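Long-range contacts in Wnt inhibitor of Dorsal protein (PDB 4KRR), which probably acts as a secreted Wnt-family ligand for Frizzled receptors, and is represented here by its N-terminal domain and linker: residues A[48-53]-A[196-201]; A[123-128]-A[163-168]. All coordinates share one frame; numbering follows the deposited sequence.

Contact 1. Residues A[48-53]-A[196-201]; sequences ENSPNR and FMQDSP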
ATOM      1  N   GLU A  48     -17.406   0.852   3.617  1.00 58.19           N
ATOM      2  CA  GLU A  48     -17.269   1.370   2.261  1.00 64.07           C
ATOM      3  C   GLU A  48     -18.315   2.426   1.916  1.00 55.95           C
ATOM      4  O   GLU A  48     -18.233   3.072   0.871  1.00 64.55           O
ATOM      5  CB  GLU A  48     -17.300   0.224   1.245  1.00 74.22           C
ATOM      6  CG  GLU A  48     -16.125  -0.740   1.375  1.00 87.77           C
ATOM      7  CD  GLU A  48     -16.142  -1.838   0.329  1.00 94.46           C
ATOM      8  OE1 GLU A  48     -17.245  -2.299  -0.035  1.00 91.23           O
ATOM      9  OE2 GLU A  48     -15.050  -2.237  -0.130  1.00 99.00           O
ATOM     10  N   ASN A  49     -19.290   2.606   2.797  1.00 45.12           N
ATOM     11  CA  ASN A  49     -20.321   3.614   2.576  1.00 54.93           C
ATOM     12  C   ASN A  49     -19.903   4.980   3.110  1.00 58.91           C
ATOM     13  O   ASN A  49     -19.962   5.980   2.397  1.00 66.69           O
ATOM     14  CB  ASN A  49     -21.651   3.179   3.191  1.00 41.58           C
ATOM     15  CG  ASN A  49     -22.202   1.921   2.550  1.00 69.68           C
ATOM     16  OD1 ASN A  49     -22.548   0.960   3.237  1.00 90.13           O
ATOM     17  ND2 ASN A  49     -22.279   1.919   1.224  1.00 64.63           N
ATOM     18  N   SER A  50     -19.471   5.017   4.364  1.00 47.63           N
ATOM     19  CA  SER A  50     -19.033   6.266   4.970  1.00 46.64           C
ATOM     20  C   SER A  50     -17.847   6.032   5.898  1.00 42.25           C
ATOM     21  O   SER A  50     -17.994   6.065   7.118  1.00 38.54           O
ATOM     22  CB  SER A  50     -20.188   6.920   5.734  1.00 53.55           C
ATOM     23  OG  SER A  50     -19.799   8.170   6.274  1.00 70.66           O
ATOM     24  N   PRO A  51     -16.660   5.799   5.319  1.00 38.88           N
ATOM     25  CA  PRO A  51     -15.477   5.466   6.117  1.00 28.15           C
ATOM     26  C   PRO A  51     -14.952   6.657   6.906  1.00 31.36           C
ATOM     27  O   PRO A  51     -14.979   7.789   6.416  1.00 34.26           O
ATOM     28  CB  PRO A  51     -14.455   5.050   5.059  1.00 28.00           C
ATOM     29  CG  PRO A  51     -14.857   5.801   3.842  1.00 41.20           C
ATOM     30  CD  PRO A  51     -16.356   5.867   3.877  1.00 31.70           C
ATOM     31  N   ASN A  52     -14.492   6.400   8.127  1.00 37.91           N
ATOM     32  CA  ASN A  52     -13.794   7.417   8.898  1.00 41.25           C
ATOM     33  C   ASN A  52     -12.298   7.382   8.595  1.00 32.69           C
ATOM     34  O   ASN A  52     -11.837   6.534   7.828  1.00 28.41           O
ATOM     35  CB  ASN A  52     -14.073   7.278  10.403  1.00 44.36           C
ATOM     36  CG  ASN A  52     -13.629   5.939  10.973  1.00 40.35           C
ATOM     37  OD1 ASN A  52     -12.562   5.421  10.641  1.00 39.41           O
ATOM     38  ND2 ASN A  52     -14.452   5.376  11.850  1.00 34.72           N
ATOM     39  N   ARG A  53     -11.549   8.298   9.203  1.00 31.33           N
ATOM     40  CA  ARG A  53     -10.125   8.446   8.914  1.00 32.52           C
ATOM     41  C   ARG A  53      -9.331   7.167   9.186  1.00 28.97           C
ATOM     42  O   ARG A  53      -8.392   6.844   8.458  1.00 34.92           O
ATOM     43  CB  ARG A  53      -9.534   9.615   9.708  1.00 29.37           C
ATOM     44  CG  ARG A  53      -8.233  10.151   9.127  1.00 38.95           C
ATOM     45  CD  ARG A  53      -7.541  11.112  10.082  1.00 37.93           C
ATOM     46  NE  ARG A  53      -8.292  12.345  10.297  1.00 38.87           N
ATOM     47  CZ  ARG A  53      -7.941  13.531   9.808  1.00 42.15           C
ATOM     48  NH1 ARG A  53      -6.844  13.650   9.073  1.00 41.49           N
ATOM     49  NH2 ARG A  53      -8.685  14.601  10.058  1.00 39.42           N
ATOM     50  N   PHE A 196     -11.841  11.008   3.604  1.00 29.98           N
ATOM     51  CA  PHE A 196     -12.771  10.252   4.433  1.00 32.25           C
ATOM     52  C   PHE A 196     -14.063  11.043   4.572  1.00 36.17           C
ATOM     53  O   PHE A 196     -14.126  12.208   4.175  1.00 36.01           O
ATOM     54  CB  PHE A 196     -12.169   9.923   5.807  1.00 25.17           C
ATOM     55  CG  PHE A 196     -11.916  11.125   6.674  1.00 31.87           C
ATOM     56  CD1 PHE A 196     -10.788  11.907   6.485  1.00 28.54           C
ATOM     57  CD2 PHE A 196     -12.791  11.453   7.697  1.00 39.12           C
ATOM     58  CE1 PHE A 196     -10.551  13.007   7.287  1.00 33.25           C
ATOM     59  CE2 PHE A 196     -12.556  12.550   8.503  1.00 38.80           C
ATOM     60  CZ  PHE A 196     -11.437  13.326   8.299  1.00 38.41           C
ATOM     61  N   MET A 197     -15.089  10.412   5.132  1.00 36.32           N
ATOM     62  CA  MET A 197     -16.415  11.020   5.173  1.00 44.41           C
ATOM     63  C   MET A 197     -16.965  11.155   6.590  1.00 51.27           C
ATOM     64  O   MET A 197     -17.557  12.176   6.939  1.00 63.79           O
ATOM     65  CB  MET A 197     -17.383  10.217   4.299  1.00 38.52           C
ATOM     66  CG  MET A 197     -16.987  10.190   2.825  1.00 41.94           C
ATOM     67  SD  MET A 197     -17.813   8.912   1.858  1.00 55.38           S
ATOM     68  CE  MET A 197     -19.535   9.321   2.141  1.00 65.70           C
ATOM     69  N   GLN A 198     -16.760  10.129   7.407  1.00 42.85           N
ATOM     70  CA  GLN A 198     -17.362  10.086   8.733  1.00 39.07           C
ATOM     71  C   GLN A 198     -16.401  10.536   9.827  1.00 47.18           C
ATOM     72  O   GLN A 198     -15.189  10.346   9.722  1.00 43.55           O
ATOM     73  CB  GLN A 198     -17.857   8.671   9.040  1.00 38.36           C
ATOM     74  CG  GLN A 198     -18.714   8.561  10.292  1.00 60.04           C
ATOM     75  CD  GLN A 198     -20.155   8.948  10.043  1.00 81.16           C
ATOM     76  OE1 GLN A 198     -20.912   9.214  10.977  1.00100.17           O
ATOM     77  NE2 GLN A 198     -20.548   8.973   8.773  1.00 80.22           N
ATOM     78  N   ASP A 199     -16.951  11.135  10.877  1.00 53.14           N
ATOM     79  CA  ASP A 199     -16.172  11.444  12.066  1.00 57.86           C
ATOM     80  C   ASP A 199     -15.768  10.157  12.770  1.00 53.19           C
ATOM     81  O   ASP A 199     -16.417   9.120  12.619  1.00 48.84           O
ATOM     82  CB  ASP A 199     -16.969  12.331  13.026  1.00 51.99           C
ATOM     83  CG  ASP A 199     -16.999  13.782  12.590  1.00 60.02           C
ATOM     84  OD1 ASP A 199     -16.149  14.171  11.763  1.00 74.33           O
ATOM     85  OD2 ASP A 199     -17.865  14.536  13.084  1.00 61.84           O
ATOM     86  N   SER A 200     -14.687  10.226  13.537  1.00 53.72           N
ATOM     87  CA  SER A 200     -14.239   9.084  14.315  1.00 55.04           C
ATOM     88  C   SER A 200     -14.908   9.096  15.683  1.00 62.80           C
ATOM     89  O   SER A 200     -15.151  10.162  16.249  1.00 74.74           O
ATOM     90  CB  SER A 200     -12.716   9.103  14.464  1.00 54.46           C
ATOM     91  OG  SER A 200     -12.086   8.967  13.202  1.00 47.58           O
ATOM     92  N   PRO A 201     -15.220   7.906  16.213  1.00 58.83           N
ATOM     93  CA  PRO A 201     -15.806   7.792  17.551  1.00 63.07           C
ATOM     94  C   PRO A 201     -14.762   8.061  18.629  1.00 69.64           C
ATOM     95  O   PRO A 201     -13.579   8.188  18.313  1.00 67.33           O
ATOM     96  CB  PRO A 201     -16.252   6.330  17.606  1.00 59.98           C
ATOM     97  CG  PRO A 201     -15.316   5.625  16.683  1.00 49.27           C
ATOM     98  CD  PRO A 201     -15.053   6.592  15.566  1.00 49.14           C
TER
HETATM   99  O   HOH W   1     -17.163   6.426  12.522  1.00 52.31           O
HETATM  100  O   HOH W   2     -12.691  10.206  10.914  1.00 33.11           O
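Phe-196 lies with one ring face under the start of Arg-53: CB of Arg-53 stands 4.0 Å from the ring centroid and only 6° off its normal, a well-centred CH-pi contact. Farther out, CE1 of the ring sits over the centre of the guanidinium, the two planes being inclined by 46°, while NH1 is held by the backbone O of Tyr-169. An alanine in place of Phe-196 would probably leave the Arg-53 chain without the surface it lies against and open a gap beside the start of helix 53-75.

Backbone bonds take over at Met-197, whose N reaches O of Pro-51 at 2.9 Å, and the same oxygen accepts from N of Gln-198 at 3.1 Å, above the carbonyl plane. Two donors thus grip a single acceptor. The side chain of Met-197 adds apolar contact, SD lying 3.9 Å from CD of Pro-51. The contact joins the N-terminal end of helix 53-75, where Asn-52 is the N-cap and its OD1 caps a backbone N just beyond Arg-53, to the end of strand 195-196, which pairs in parallel with 173-174, and the loop after it.

The chain of Gln-198 bends at chi2 (82°), which turns CD toward Ser-50; from there NE2 donates to OG of Ser-50 at 2.7 Å. One water donates to O of Gln-198 and to OG of Ser-200 while accepting from N of Arg-53. A second links O of Asp-199 to ND2 of Asn-52, and OG of Ser-200 is also hydrogen-bonded to Glu-54.

Contact 2. Residues A[123-128]-A[163-168]; sequences GALLQR and QDLLQM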
ATOM      1  N   GLY A 123      -2.121   4.010  -5.117  1.00 41.06           N
ATOM      2  CA  GLY A 123      -1.499   3.595  -6.359  1.00 34.38           C
ATOM      3  C   GLY A 123      -0.410   4.551  -6.812  1.00 41.71           C
ATOM      4  O   GLY A 123       0.693   4.130  -7.154  1.00 34.79           O
ATOM      5  N   ALA A 124      -0.727   5.842  -6.802  1.00 41.56           N
ATOM      6  CA  ALA A 124       0.213   6.880  -7.214  1.00 44.82           C
ATOM      7  C   ALA A 124       1.422   6.957  -6.284  1.00 42.47           C
ATOM      8  O   ALA A 124       2.540   7.218  -6.726  1.00 41.30           O
ATOM      9  CB  ALA A 124      -0.488   8.227  -7.279  1.00 51.17           C
ATOM     10  N   LEU A 125       1.187   6.733  -4.995  1.00 39.50           N
ATOM     11  CA  LEU A 125       2.254   6.761  -4.004  1.00 39.10           C
ATOM     12  C   LEU A 125       3.279   5.669  -4.276  1.00 35.49           C
ATOM     13  O   LEU A 125       4.480   5.923  -4.292  1.00 41.18           O
ATOM     14  CB  LEU A 125       1.684   6.588  -2.598  1.00 30.88           C
ATOM     15  CG  LEU A 125       2.739   6.358  -1.513  1.00 34.32           C
ATOM     16  CD1 LEU A 125       3.523   7.635  -1.216  1.00 28.72           C
ATOM     17  CD2 LEU A 125       2.096   5.797  -0.257  1.00 37.07           C
ATOM     18  N   LEU A 126       2.790   4.453  -4.491  1.00 30.36           N
ATOM     19  CA  LEU A 126       3.655   3.313  -4.778  1.00 39.15           C
ATOM     20  C   LEU A 126       4.430   3.501  -6.076  1.00 44.81           C
ATOM     21  O   LEU A 126       5.521   2.956  -6.238  1.00 47.67           O
ATOM     22  CB  LEU A 126       2.832   2.027  -4.837  1.00 39.15           C
ATOM     23  CG  LEU A 126       2.165   1.640  -3.517  1.00 45.99           C
ATOM     24  CD1 LEU A 126       1.174   0.512  -3.727  1.00 54.68           C
ATOM     25  CD2 LEU A 126       3.214   1.251  -2.489  1.00 50.99           C
ATOM     26  N   GLN A 127       3.864   4.273  -6.998  1.00 41.20           N
ATOM     27  CA  GLN A 127       4.528   4.550  -8.265  1.00 34.98           C
ATOM     28  C   GLN A 127       5.675   5.536  -8.085  1.00 41.77           C
ATOM     29  O   GLN A 127       6.647   5.510  -8.838  1.00 57.67           O
ATOM     30  CB  GLN A 127       3.529   5.067  -9.300  1.00 36.89           C
ATOM     31  CG  GLN A 127       2.617   3.987  -9.860  1.00 38.81           C
ATOM     32  CD  GLN A 127       1.591   4.534 -10.831  1.00 45.67           C
ATOM     33  OE1 GLN A 127       1.033   5.611 -10.621  1.00 50.18           O
ATOM     34  NE2 GLN A 127       1.342   3.797 -11.906  1.00 44.00           N
ATOM     35  N   ARG A 128       5.565   6.403  -7.085  1.00 43.53           N
ATOM     36  CA  ARG A 128       6.633   7.352  -6.795  1.00 50.02           C
ATOM     37  C   ARG A 128       7.435   6.925  -5.567  1.00 44.27           C
ATOM     38  O   ARG A 128       8.151   7.730  -4.971  1.00 40.92           O
ATOM     39  CB  ARG A 128       6.077   8.767  -6.617  1.00 55.55           C
ATOM     40  CG  ARG A 128       5.166   8.936  -5.418  1.00 52.58           C
ATOM     41  CD  ARG A 128       4.776  10.391  -5.230  1.00 57.43           C
ATOM     42  NE  ARG A 128       3.973  10.583  -4.025  1.00 66.71           N
ATOM     43  CZ  ARG A 128       2.648  10.506  -3.991  1.00 57.07           C
ATOM     44  NH1 ARG A 128       1.968  10.244  -5.099  1.00 53.36           N
ATOM     45  NH2 ARG A 128       2.000  10.692  -2.849  1.00 51.50           N
ATOM     46  N   GLN A 163       5.287   5.378   6.576  1.00 33.00           N
ATOM     47  CA  GLN A 163       5.391   6.724   7.129  1.00 36.64           C
ATOM     48  C   GLN A 163       4.691   7.739   6.229  1.00 39.17           C
ATOM     49  O   GLN A 163       4.047   8.670   6.716  1.00 45.73           O
ATOM     50  CB  GLN A 163       6.855   7.119   7.347  1.00 43.74           C
ATOM     51  CG  GLN A 163       7.041   8.541   7.867  1.00 52.19           C
ATOM     52  CD  GLN A 163       6.200   8.832   9.100  1.00 62.12           C
ATOM     53  OE1 GLN A 163       6.177   8.049  10.051  1.00 64.82           O
ATOM     54  NE2 GLN A 163       5.498   9.960   9.084  1.00 58.49           N
ATOM     55  N   ASP A 164       4.816   7.554   4.918  1.00 46.23           N
ATOM     56  CA  ASP A 164       4.131   8.415   3.959  1.00 39.27           C
ATOM     57  C   ASP A 164       2.620   8.317   4.130  1.00 33.02           C
ATOM     58  O   ASP A 164       1.915   9.325   4.100  1.00 33.91           O
ATOM     59  CB  ASP A 164       4.516   8.050   2.522  1.00 34.07           C
ATOM     60  CG  ASP A 164       5.967   8.365   2.206  1.00 45.69           C
ATOM     61  OD1 ASP A 164       6.526   9.289   2.831  1.00 47.27           O
ATOM     62  OD2 ASP A 164       6.546   7.689   1.329  1.00 51.11           O
ATOM     63  N   LEU A 165       2.128   7.097   4.314  1.00 33.00           N
ATOM     64  CA  LEU A 165       0.694   6.882   4.488  1.00 37.91           C
ATOM     65  C   LEU A 165       0.204   7.460   5.813  1.00 38.27           C
ATOM     66  O   LEU A 165      -0.914   7.969   5.899  1.00 35.98           O
ATOM     67  CB  LEU A 165       0.351   5.396   4.384  1.00 31.97           C
ATOM     68  CG  LEU A 165       0.395   4.802   2.975  1.00 43.00           C
ATOM     69  CD1 LEU A 165       0.189   3.298   3.023  1.00 37.47           C
ATOM     70  CD2 LEU A 165      -0.654   5.456   2.086  1.00 37.05           C
ATOM     71  N   LEU A 166       1.047   7.384   6.841  1.00 40.36           N
ATOM     72  CA  LEU A 166       0.736   7.995   8.130  1.00 36.97           C
ATOM     73  C   LEU A 166       0.590   9.505   7.968  1.00 41.35           C
ATOM     74  O   LEU A 166      -0.308  10.118   8.546  1.00 40.84           O
ATOM     75  CB  LEU A 166       1.820   7.678   9.166  1.00 31.48           C
ATOM     76  CG  LEU A 166       1.551   8.227  10.571  1.00 33.33           C
ATOM     77  CD1 LEU A 166       0.228   7.687  11.099  1.00 38.38           C
ATOM     78  CD2 LEU A 166       2.688   7.901  11.533  1.00 35.98           C
ATOM     79  N   GLN A 167       1.476  10.094   7.172  1.00 35.46           N
ATOM     80  CA  GLN A 167       1.423  11.522   6.882  1.00 37.66           C
ATOM     81  C   GLN A 167       0.142  11.867   6.125  1.00 43.21           C
ATOM     82  O   GLN A 167      -0.550  12.829   6.460  1.00 36.56           O
ATOM     83  CB  GLN A 167       2.649  11.950   6.073  1.00 35.18           C
ATOM     84  CG  GLN A 167       2.752  13.451   5.839  1.00 35.94           C
ATOM     85  CD  GLN A 167       2.955  14.230   7.125  1.00 47.38           C
ATOM     86  OE1 GLN A 167       3.827  13.904   7.932  1.00 54.61           O
ATOM     87  NE2 GLN A 167       2.146  15.264   7.325  1.00 46.29           N
ATOM     88  N   MET A 168      -0.171  11.073   5.105  1.00 40.46           N
ATOM     89  CA  MET A 168      -1.389  11.274   4.327  1.00 38.19           C
ATOM     90  C   MET A 168      -2.634  11.063   5.182  1.00 37.15           C
ATOM     91  O   MET A 168      -3.654  11.727   4.986  1.00 39.15           O
ATOM     92  CB  MET A 168      -1.408  10.353   3.109  1.00 35.34           C
ATOM     93  CG  MET A 168      -0.757  10.957   1.878  1.00 51.76           C
ATOM     94  SD  MET A 168      -0.664   9.790   0.511  1.00 63.52           S
ATOM     95  CE  MET A 168       0.674   8.753   1.082  1.00 58.12           C
TER
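Leu-125 has CG anti to its backbone N (chi1 170°), which carries it toward helix 158-170, and chi2 (72°) then sets the two methyls; Met-168, bent at chi3, brings its own methyl to meet them. CE of Met-168 comes within 3.5 Å of CD2 of Leu-125 and also touches CD1. The same CD2 meets CD2 of Leu-165 at 3.6 Å, while CD1 rests 3.9 Å from CB of Asp-164. Leu-125 thus packs against Asp-164, Leu-165 and Met-168 mainly through carbon contacts, and against Ile-161 one turn before Leu-165.

The two helices are joined through the antiparallel hairpin of strands 130-136 and 149-155 in this helical N-terminal Wnt domain. Their short segments run roughly antiparallel, at 142°, with the axes 11.6 Å apart at closest approach. Leu-165 also packs on Ile-61 and Ala-64 of helix 53-75, placing the contact where three helices converge.

OD2 of Asp-164 forms a salt bridge with Lys-156. Arg-128, just past the end of helix 113-127, folds its guanidinium back so that CA of Leu-125 lies over one face, toward the rim, and NH2 approaches SD of Met-168 at 4.4 Å; NH2 also bonds a glycerol, probably from the crystallisation liquor.

Polar loop pairing and apolar helix packing divide the work between these contacts. Contact 1 is a surface contact, centred about 19 Å from the centre of the chain, where two irregular segments rely on backbone bonds, waters and one aromatic face. Contact 2 is buried, about 7 Å from that centre, and joins two helices through leucine methyls and the methyl of a methionine. In sequence, both segments of contact 2 fall between those of contact 1. The contacts do not touch, their centres being about 20 Å apart, yet both involve helix 53-75: contact 1 lies at the N-terminal end of that helix, whereas Ile-61 and Ala-64 farther along it pack against Leu-165 of contact 2.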